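Local coordinates for protein TonB-dependent siderophore receptor (Pseudomonas aeruginosa 39016, PDB 5NEC) that probably takes up iron-loaded siderophores, and siderophore-drug conjugates, across the outer membrane as a TonB-dependent receptor with a plug inside a beta barrel, at residues A[298-303]-A[342-347]; A[363-368]-A[433-438]; A[224-229]-A[287-292]. All coordinates share one frame; numbering follows the deposited sequence.

Contact 1: A[298-303]-A[342-347]; sequences IRNTSR and AVNQTD. With C8E ((hydroxyethyloxy)tri(ethyloxy)octane), chain C.
Two donors grip Asn300 OD1. Thr346 OG1 gives it a hydrogen bond of 2.8 Å, and Asn344 ND2 reaches Asn300 OD1 at 3.0 Å from the same face of its amide plane. The return bond, Asn300 ND2 to Asn344 OD1, is 2.9 Å. The two amides thus pair head to tail, with their planes 37° apart. Asn344 OD1 takes a second bond, from Ser302 OG, which arrives in the carbonyl plane at 2.9 Å. Both asparagines hold CG anti to the backbone N (chi1 -166°), and their side chains cross at about a right angle over the strand pair. Beneath them the antiparallel strands 296-316 and 327-354, a hairpin of the barrel, bond at Arg299-Asp347, Thr301-Gln345 and Arg303-Val343. The side chains of these pairs lie on the other face. There Asp347 OD1 bonds to Tyr436 OH, Arg299 forms a salt bridge with Glu289, and Arg303 reaches the plug-domain carbonyl of Val108. The alkyl chain of C8E runs past the Ala342 end, with its C7 4.0 Å from Ser302 CB. On the asparagine face, four side chains therefore satisfy much of one another's hydrogen bonding, which cross-links the strands in addition to their backbone bonds.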
loop_
_atom_site.group_PDB
_atom_site.type_symbol
_atom_site.label_atom_id
_atom_site.label_comp_id
_atom_site.label_asym_id
_atom_site.label_seq_id
_atom_site.Cartn_x
_atom_site.Cartn_y
_atom_site.Cartn_z
ATOM N N ILE A 298 9.388 4.085 -28.452
ATOM C CA ILE A 298 10.143 4.938 -27.535
ATOM C C ILE A 298 9.158 5.743 -26.705
ATOM O O ILE A 298 8.145 6.217 -27.213
ATOM C CB ILE A 298 11.164 5.866 -28.246
ATOM C CG1 ILE A 298 12.063 6.536 -27.205
ATOM C CG2 ILE A 298 10.496 6.941 -29.106
ATOM C CD1 ILE A 298 13.219 7.300 -27.796
ATOM N N ARG A 299 9.467 5.890 -25.419
ATOM C CA ARG A 299 8.547 6.501 -24.454
ATOM C C ARG A 299 9.313 7.399 -23.493
ATOM O O ARG A 299 10.371 7.010 -22.995
ATOM C CB ARG A 299 7.848 5.393 -23.703
ATOM C CG ARG A 299 6.787 5.810 -22.704
ATOM C CD ARG A 299 6.687 4.702 -21.680
ATOM N NE ARG A 299 5.484 4.807 -20.876
ATOM C CZ ARG A 299 4.354 4.127 -21.075
ATOM N NH1 ARG A 299 4.218 3.271 -22.101
ATOM N NH2 ARG A 299 3.324 4.334 -20.248
ATOM N N ASN A 300 8.808 8.611 -23.276
ATOM C CA ASN A 300 9.366 9.519 -22.273
ATOM C C ASN A 300 8.270 9.900 -21.311
ATOM O O ASN A 300 7.179 10.232 -21.726
ATOM C CB ASN A 300 9.979 10.771 -22.897
ATOM C CG ASN A 300 10.835 11.544 -21.916
ATOM O OD1 ASN A 300 12.036 11.331 -21.824
ATOM N ND2 ASN A 300 10.210 12.426 -21.150
ATOM N N THR A 301 8.582 9.850 -20.023
ATOM C CA THR A 301 7.650 10.180 -18.971
ATOM C C THR A 301 8.311 11.188 -18.048
ATOM O O THR A 301 9.450 11.005 -17.623
ATOM C CB THR A 301 7.258 8.923 -18.181
ATOM O OG1 THR A 301 6.706 7.964 -19.089
ATOM C CG2 THR A 301 6.212 9.240 -17.085
ATOM N N SER A 302 7.586 12.260 -17.757
ATOM C CA SER A 302 8.030 13.276 -16.827
ATOM C C SER A 302 7.012 13.363 -15.723
ATOM O O SER A 302 5.822 13.474 -15.999
ATOM C CB SER A 302 8.149 14.621 -17.530
ATOM O OG SER A 302 9.048 14.490 -18.605
ATOM N N ARG A 303 7.479 13.295 -14.478
ATOM C CA ARG A 303 6.619 13.488 -13.330
ATOM C C ARG A 303 7.199 14.589 -12.426
ATOM O O ARG A 303 8.384 14.562 -12.079
ATOM C CB ARG A 303 6.426 12.163 -12.577
ATOM C CG ARG A 303 5.553 12.310 -11.337
ATOM C CD ARG A 303 5.119 10.963 -10.803
ATOM N NE ARG A 303 4.110 10.365 -11.660
ATOM C CZ ARG A 303 3.779 9.073 -11.664
ATOM N NH1 ARG A 303 4.361 8.201 -10.842
ATOM N NH2 ARG A 303 2.834 8.638 -12.495
ATOM N N ALA A 342 11.016 15.252 -8.835
ATOM C CA ALA A 342 11.036 15.473 -10.270
ATOM C C ALA A 342 11.690 14.246 -10.915
ATOM O O ALA A 342 12.818 13.899 -10.547
ATOM C CB ALA A 342 11.808 16.737 -10.583
ATOM N N VAL A 343 10.988 13.577 -11.839
ATOM C CA VAL A 343 11.517 12.361 -12.490
ATOM C C VAL A 343 11.394 12.446 -14.013
ATOM O O VAL A 343 10.381 12.915 -14.535
ATOM C CB VAL A 343 10.791 11.077 -11.995
ATOM C CG1 VAL A 343 11.492 9.813 -12.485
ATOM C CG2 VAL A 343 10.731 11.071 -10.483
ATOM N N ASN A 344 12.427 12.008 -14.723
ATOM C CA ASN A 344 12.313 11.767 -16.153
ATOM C C ASN A 344 12.771 10.353 -16.480
ATOM O O ASN A 344 13.861 9.951 -16.095
ATOM C CB ASN A 344 13.100 12.769 -16.995
ATOM C CG ASN A 344 12.688 12.718 -18.462
ATOM O OD1 ASN A 344 11.664 13.268 -18.843
ATOM N ND2 ASN A 344 13.448 12.008 -19.274
ATOM N N GLN A 345 11.938 9.629 -17.219
ATOM C CA GLN A 345 12.169 8.232 -17.535
ATOM C C GLN A 345 12.000 8.031 -19.040
ATOM O O GLN A 345 10.938 8.289 -19.569
ATOM C CB GLN A 345 11.168 7.397 -16.745
ATOM C CG GLN A 345 11.627 5.995 -16.420
ATOM C CD GLN A 345 10.760 5.349 -15.324
ATOM O OE1 GLN A 345 10.397 5.984 -14.325
ATOM N NE2 GLN A 345 10.454 4.065 -15.498
ATOM N N THR A 346 13.062 7.630 -19.725
ATOM C CA THR A 346 13.030 7.365 -21.152
ATOM C C THR A 346 13.164 5.859 -21.360
ATOM O O THR A 346 14.143 5.274 -20.912
ATOM C CB THR A 346 14.195 8.070 -21.873
ATOM O OG1 THR A 346 14.134 9.480 -21.640
ATOM C CG2 THR A 346 14.115 7.825 -23.359
ATOM N N ASP A 347 12.200 5.240 -22.044
ATOM C CA ASP A 347 12.202 3.787 -22.285
ATOM C C ASP A 347 12.162 3.429 -23.773
ATOM O O ASP A 347 11.510 4.105 -24.569
ATOM C CB ASP A 347 11.006 3.127 -21.599
ATOM C CG ASP A 347 11.014 3.316 -20.098
ATOM O OD1 ASP A 347 12.062 3.070 -19.472
ATOM O OD2 ASP A 347 9.973 3.703 -19.533
HETATM C C1 C8E C . 15.854 16.189 -12.934
HETATM C C2 C8E C . 14.589 15.642 -13.571
HETATM C C3 C8E C . 13.646 16.749 -14.061
HETATM C C4 C8E C . 12.257 16.209 -14.447
HETATM C C5 C8E C . 11.376 17.227 -15.193
HETATM C C6 C8E C . 9.912 17.238 -14.716
HETATM C C7 C8E C . 9.007 18.042 -15.654
HETATM C C8 C8E C . 7.607 18.282 -15.113
#

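Contact 2: A[363-368]-A[433-438]; sequences TGLEFS and KAIYAF
Tyr436 CG sits between the backbone N and the carbonyl carbon (chi1 83°), and this turns the ring across onto the neighbouring strand over Gly364. Thr363 has OG1 anti to its backbone N (chi1 -171°), which aims the hydroxyl at the carbonyl of the same tyrosine. The ring lies with one face on the backbone. Gly364 N stands 3.3 Å above the ring plane, offset toward the rim, and Tyr436 CE2 is 3.4 Å from Gly364 CA. Gly364 offers only backbone here, and the ring lies flat on it. Tyr436 O accepts two bonds. Thr363 OG1, whose side chain is on the other face of the sheet, reaches it at 2.7 Å, in the carbonyl plane. Gly364 N reaches Tyr436 O at 3.1 Å, tilted from that plane. Besides Asp347, the tyrosine hydroxyl bonds to Ser362. Farther along the Tyr436 face, Glu366 lies beside Ala434 and forms a salt bridge with Arg454.

The other face, with Leu365, Ile435 and Phe367, is largely apolar and lies on the surface; Lys433 and Thr363 share it. Leu365 and Ile435 lie side by side, with Leu365 CD2 3.7 Å from Ile435 CG1. Next to them Lys433 CG touches Phe367 CD1 at 3.8 Å, and the lysine chain then runs on away from the strand pair. Backbone bonds at Gly364-Tyr436 and Glu366-Ala434 join the antiparallel strands. Alternating side chains, largely apolar outward and more polar toward the interior, are characteristic of a transmembrane beta barrel, consistent with the TonB-dependent receptor family.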
loop_
_atom_site.group_PDB
_atom_site.type_symbol
_atom_site.label_atom_id
_atom_site.label_comp_id
_atom_site.label_asym_id
_atom_site.label_seq_id
_atom_site.Cartn_x
_atom_site.Cartn_y
_atom_site.Cartn_z
ATOM N N THR A 363 14.322 -1.431 -22.135
ATOM C CA THR A 363 15.527 -0.802 -21.617
ATOM C C THR A 363 15.271 0.695 -21.408
ATOM O O THR A 363 14.426 1.275 -22.092
ATOM C CB THR A 363 16.724 -1.070 -22.549
ATOM O OG1 THR A 363 17.927 -0.620 -21.927
ATOM C CG2 THR A 363 16.575 -0.367 -23.880
ATOM N N GLY A 364 15.955 1.313 -20.446
ATOM C CA GLY A 364 15.715 2.733 -20.159
ATOM C C GLY A 364 16.690 3.461 -19.259
ATOM O O GLY A 364 17.544 2.853 -18.632
ATOM N N LEU A 365 16.555 4.788 -19.255
ATOM C CA LEU A 365 17.305 5.692 -18.406
ATOM C C LEU A 365 16.329 6.430 -17.535
ATOM O O LEU A 365 15.291 6.849 -18.007
ATOM C CB LEU A 365 18.046 6.744 -19.214
ATOM C CG LEU A 365 19.153 6.291 -20.148
ATOM C CD1 LEU A 365 19.888 7.527 -20.666
ATOM C CD2 LEU A 365 20.131 5.359 -19.448
ATOM N N GLU A 366 16.697 6.631 -16.276
ATOM C CA GLU A 366 15.878 7.346 -15.320
ATOM C C GLU A 366 16.734 8.368 -14.565
ATOM O O GLU A 366 17.801 8.014 -14.058
ATOM C CB GLU A 366 15.282 6.335 -14.372
ATOM C CG GLU A 366 14.391 6.888 -13.271
ATOM C CD GLU A 366 14.023 5.798 -12.279
ATOM O OE1 GLU A 366 13.884 4.639 -12.730
ATOM O OE2 GLU A 366 13.891 6.086 -11.064
ATOM N N PHE A 367 16.280 9.626 -14.531
ATOM C CA PHE A 367 16.921 10.698 -13.766
ATOM C C PHE A 367 15.894 11.260 -12.810
ATOM O O PHE A 367 14.767 11.519 -13.218
ATOM C CB PHE A 367 17.393 11.838 -14.687
ATOM C CG PHE A 367 18.311 11.400 -15.796
ATOM C CD1 PHE A 367 19.688 11.391 -15.613
ATOM C CD2 PHE A 367 17.800 11.003 -17.031
ATOM C CE1 PHE A 367 20.550 10.997 -16.638
ATOM C CE2 PHE A 367 18.651 10.598 -18.063
ATOM C CZ PHE A 367 20.029 10.603 -17.866
ATOM N N SER A 368 16.259 11.466 -11.549
ATOM C CA SER A 368 15.332 12.117 -10.609
ATOM C C SER A 368 15.995 12.976 -9.553
ATOM O O SER A 368 17.186 12.880 -9.320
ATOM C CB SER A 368 14.442 11.090 -9.932
ATOM O OG SER A 368 15.212 10.293 -9.064
ATOM N N LYS A 433 20.430 8.544 -10.848
ATOM C CA LYS A 433 20.563 8.216 -12.252
ATOM C C LYS A 433 20.512 6.706 -12.302
ATOM O O LYS A 433 21.224 6.052 -11.534
ATOM C CB LYS A 433 21.912 8.680 -12.788
ATOM C CG LYS A 433 22.077 10.186 -12.867
ATOM C CD LYS A 433 23.500 10.565 -13.264
ATOM C CE LYS A 433 23.586 12.015 -13.730
ATOM N NZ LYS A 433 25.011 12.453 -13.841
ATOM N N ALA A 434 19.677 6.137 -13.166
ATOM C CA ALA A 434 19.628 4.677 -13.312
ATOM C C ALA A 434 19.584 4.245 -14.766
ATOM O O ALA A 434 19.116 4.982 -15.624
ATOM C CB ALA A 434 18.455 4.091 -12.543
ATOM N N ILE A 435 20.079 3.039 -15.017
ATOM C CA ILE A 435 19.964 2.386 -16.310
ATOM C C ILE A 435 19.511 0.950 -16.071
ATOM O O ILE A 435 19.915 0.329 -15.098
ATOM C CB ILE A 435 21.279 2.486 -17.116
ATOM C CG1 ILE A 435 21.091 1.924 -18.529
ATOM C CG2 ILE A 435 22.426 1.777 -16.422
ATOM C CD1 ILE A 435 22.241 2.238 -19.475
ATOM N N TYR A 436 18.629 0.447 -16.930
ATOM C CA TYR A 436 18.124 -0.919 -16.802
ATOM C C TYR A 436 17.919 -1.561 -18.180
ATOM O O TYR A 436 17.816 -0.873 -19.194
ATOM C CB TYR A 436 16.828 -0.942 -15.974
ATOM C CG TYR A 436 15.613 -0.614 -16.787
ATOM C CD1 TYR A 436 14.888 -1.629 -17.429
ATOM C CD2 TYR A 436 15.211 0.719 -16.978
ATOM C CE1 TYR A 436 13.788 -1.332 -18.226
ATOM C CE2 TYR A 436 14.105 1.027 -17.762
ATOM C CZ TYR A 436 13.398 -0.005 -18.388
ATOM O OH TYR A 436 12.302 0.260 -19.171
ATOM N N ALA A 437 17.864 -2.889 -18.198
ATOM C CA ALA A 437 17.614 -3.650 -19.418
ATOM C C ALA A 437 16.944 -4.947 -19.017
ATOM O O ALA A 437 17.382 -5.601 -18.084
ATOM C CB ALA A 437 18.915 -3.902 -20.145
ATOM N N PHE A 438 15.853 -5.286 -19.680
ATOM C CA PHE A 438 15.137 -6.523 -19.424
ATOM C C PHE A 438 14.904 -7.210 -20.780
ATOM O O PHE A 438 14.574 -6.539 -21.749
ATOM C CB PHE A 438 13.820 -6.222 -18.676
ATOM C CG PHE A 438 13.092 -7.463 -18.201
ATOM C CD1 PHE A 438 13.717 -8.369 -17.323
ATOM C CD2 PHE A 438 11.787 -7.760 -18.639
ATOM C CE1 PHE A 438 13.061 -9.532 -16.896
ATOM C CE2 PHE A 438 11.132 -8.915 -18.195
ATOM C CZ PHE A 438 11.768 -9.799 -17.327
#

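Contact 3: A[224-229]-A[287-292]; sequences PTRVTV and TVEHDL
Arg226 packs closely against Glu289 and Asp291, whereas Val227 and Val288 on the other face only brush each other. The contact joins neighbouring antiparallel strands 225-238 and 276-291 of the barrel wall. The arginine chain bends at chi3 (-72°), which brings its guanidinium over the neighbouring strand. NE of Arg226 forms a salt bridge with Glu289 OE1 at 3.0 Å. It meets that oxygen from above the carboxylate plane, and the two flat groups stand 82° apart. A second salt bridge runs from Arg226 NH1 to Asp291 OD1 at 2.9 Å, on the syn side but tilted out of the carboxylate plane. This oxygen lies within 1° of the guanidinium plane. Bonds from NH1 and NH2 to Asp291 OD2 are weak. Arg299 extends this Arg226-Glu289-Asp291 salt-bridge network beyond Glu289, and Asp291 OD1 also bonds to Thr297.

The opposite face is looser and lies on the surface. Val227 CG2 and Val288 CG2 come no nearer than 4.4 Å. The firm side-chain bond here joins Thr225 OG1 to His290 ND1, 2.8 Å long and at the edge of the imidazole ring. Regular backbone bonds run between the faces, and at one end of the contact Asp291 N bonds to Pro224 O at 2.9 Å. One arginine bridges two carboxylates, which would be expected to balance charge at this end of the contact and favour the ionised acids.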
loop_
_atom_site.group_PDB
_atom_site.type_symbol
_atom_site.label_atom_id
_atom_site.label_comp_id
_atom_site.label_asym_id
_atom_site.label_seq_id
_atom_site.Cartn_x
_atom_site.Cartn_y
_atom_site.Cartn_z
ATOM N N PRO A 224 0.273 6.432 -34.285
ATOM C CA PRO A 224 1.625 6.038 -33.822
ATOM C C PRO A 224 2.313 6.988 -32.817
ATOM O O PRO A 224 3.433 6.688 -32.375
ATOM C CB PRO A 224 2.457 5.984 -35.132
ATOM C CG PRO A 224 1.475 6.042 -36.241
ATOM C CD PRO A 224 0.295 6.805 -35.715
ATOM N N THR A 225 1.681 8.124 -32.494
ATOM C CA THR A 225 2.251 9.117 -31.581
ATOM C C THR A 225 1.185 9.551 -30.573
ATOM O O THR A 225 0.176 10.146 -30.944
ATOM C CB THR A 225 2.813 10.322 -32.356
ATOM O OG1 THR A 225 3.852 9.870 -33.238
ATOM C CG2 THR A 225 3.397 11.375 -31.410
ATOM N N ARG A 226 1.423 9.236 -29.300
ATOM C CA ARG A 226 0.458 9.430 -28.213
ATOM C C ARG A 226 1.056 10.345 -27.139
ATOM O O ARG A 226 2.215 10.197 -26.746
ATOM C CB ARG A 226 0.075 8.079 -27.608
ATOM C CG ARG A 226 -0.544 7.122 -28.632
ATOM C CD ARG A 226 -0.662 5.670 -28.167
ATOM N NE ARG A 226 0.616 4.942 -28.090
ATOM C CZ ARG A 226 1.369 4.576 -29.137
ATOM N NH1 ARG A 226 2.501 3.896 -28.987
ATOM N NH2 ARG A 226 1.010 4.899 -30.366
ATOM N N VAL A 227 0.260 11.300 -26.691
ATOM C CA VAL A 227 0.641 12.232 -25.651
ATOM C C VAL A 227 -0.432 12.192 -24.578
ATOM O O VAL A 227 -1.608 12.367 -24.885
ATOM C CB VAL A 227 0.796 13.669 -26.200
ATOM C CG1 VAL A 227 1.090 14.669 -25.084
ATOM C CG2 VAL A 227 1.912 13.710 -27.235
ATOM N N THR A 228 -0.014 11.957 -23.331
ATOM C CA THR A 228 -0.912 11.975 -22.179
ATOM C C THR A 228 -0.419 12.958 -21.116
ATOM O O THR A 228 0.775 13.030 -20.833
ATOM C CB THR A 228 -1.102 10.573 -21.575
ATOM O OG1 THR A 228 -1.591 9.674 -22.580
ATOM C CG2 THR A 228 -2.121 10.620 -20.457
ATOM N N VAL A 229 -1.365 13.697 -20.536
ATOM C CA VAL A 229 -1.131 14.667 -19.477
ATOM C C VAL A 229 -2.127 14.389 -18.336
ATOM O O VAL A 229 -3.331 14.454 -18.551
ATOM C CB VAL A 229 -1.315 16.134 -19.996
ATOM C CG1 VAL A 229 -1.188 17.155 -18.865
ATOM C CG2 VAL A 229 -0.291 16.460 -21.065
ATOM N N THR A 287 3.383 12.002 -20.462
ATOM C CA THR A 287 3.903 10.803 -21.126
ATOM C C THR A 287 3.826 10.992 -22.647
ATOM O O THR A 287 2.750 11.277 -23.169
ATOM C CB THR A 287 3.100 9.551 -20.689
ATOM O OG1 THR A 287 3.102 9.463 -19.258
ATOM C CG2 THR A 287 3.721 8.282 -21.231
ATOM N N VAL A 288 4.957 10.842 -23.344
ATOM C CA VAL A 288 5.018 10.879 -24.815
ATOM C C VAL A 288 5.487 9.513 -25.342
ATOM O O VAL A 288 6.552 9.041 -24.954
ATOM C CB VAL A 288 5.968 11.989 -25.317
ATOM C CG1 VAL A 288 6.018 12.014 -26.850
ATOM C CG2 VAL A 288 5.516 13.344 -24.788
ATOM N N GLU A 289 4.684 8.881 -26.199
ATOM C CA GLU A 289 5.026 7.599 -26.838
ATOM C C GLU A 289 5.083 7.769 -28.348
ATOM O O GLU A 289 4.244 8.458 -28.926
ATOM C CB GLU A 289 3.970 6.541 -26.560
ATOM C CG GLU A 289 4.175 5.729 -25.310
ATOM C CD GLU A 289 3.199 4.570 -25.241
ATOM O OE1 GLU A 289 1.978 4.806 -25.421
ATOM O OE2 GLU A 289 3.644 3.419 -25.027
ATOM N N HIS A 290 6.047 7.114 -28.981
ATOM C CA HIS A 290 6.151 7.113 -30.432
ATOM C C HIS A 290 6.597 5.746 -30.929
ATOM O O HIS A 290 7.624 5.232 -30.492
ATOM C CB HIS A 290 7.134 8.201 -30.916
ATOM C CG HIS A 290 7.339 8.201 -32.401
ATOM N ND1 HIS A 290 6.314 8.447 -33.299
ATOM C CD2 HIS A 290 8.440 7.957 -33.145
ATOM C CE1 HIS A 290 6.781 8.363 -34.528
ATOM N NE2 HIS A 290 8.069 8.073 -34.464
ATOM N N ASP A 291 5.848 5.169 -31.858
ATOM C CA ASP A 291 6.273 3.922 -32.520
ATOM C C ASP A 291 7.299 4.230 -33.629
ATOM O O ASP A 291 6.973 4.856 -34.636
ATOM C CB ASP A 291 5.048 3.162 -33.035
ATOM C CG ASP A 291 4.058 2.840 -31.914
ATOM O OD1 ASP A 291 4.470 2.796 -30.732
ATOM O OD2 ASP A 291 2.864 2.642 -32.178
ATOM N N LEU A 292 8.553 3.853 -33.393
ATOM C CA LEU A 292 9.630 4.086 -34.340
ATOM C C LEU A 292 9.558 3.130 -35.516
ATOM O O LEU A 292 9.884 3.510 -36.642
ATOM C CB LEU A 292 10.986 3.907 -33.666
ATOM C CG LEU A 292 11.331 4.935 -32.609
ATOM C CD1 LEU A 292 12.480 4.402 -31.772
ATOM C CD2 LEU A 292 11.713 6.256 -33.253
#

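The three contacts lie along one run of the barrel wall, on the same side of the chain's centre. Contact 1 is in the middle. Its centre is about 11 Å from that of contact 3 and about 10 Å from that of contact 2. Contacts 2 and 3 do not touch; their nearest atoms are about 10 Å apart. Backbone bonds from 298-303 to 287-292 join contact 1 to contact 3, with Asn300 O 2.8 Å from Val288 N; the Arg299-Glu289 salt bridge adds a side-chain link. On the other flank, Asn344 N bonds to Phe367 O, and Asp347 OD1 lies 2.8 Å from Tyr436 OH. Bound C8E touches contact 1, and C8E also lies about 5 Å from the Phe367 side chain.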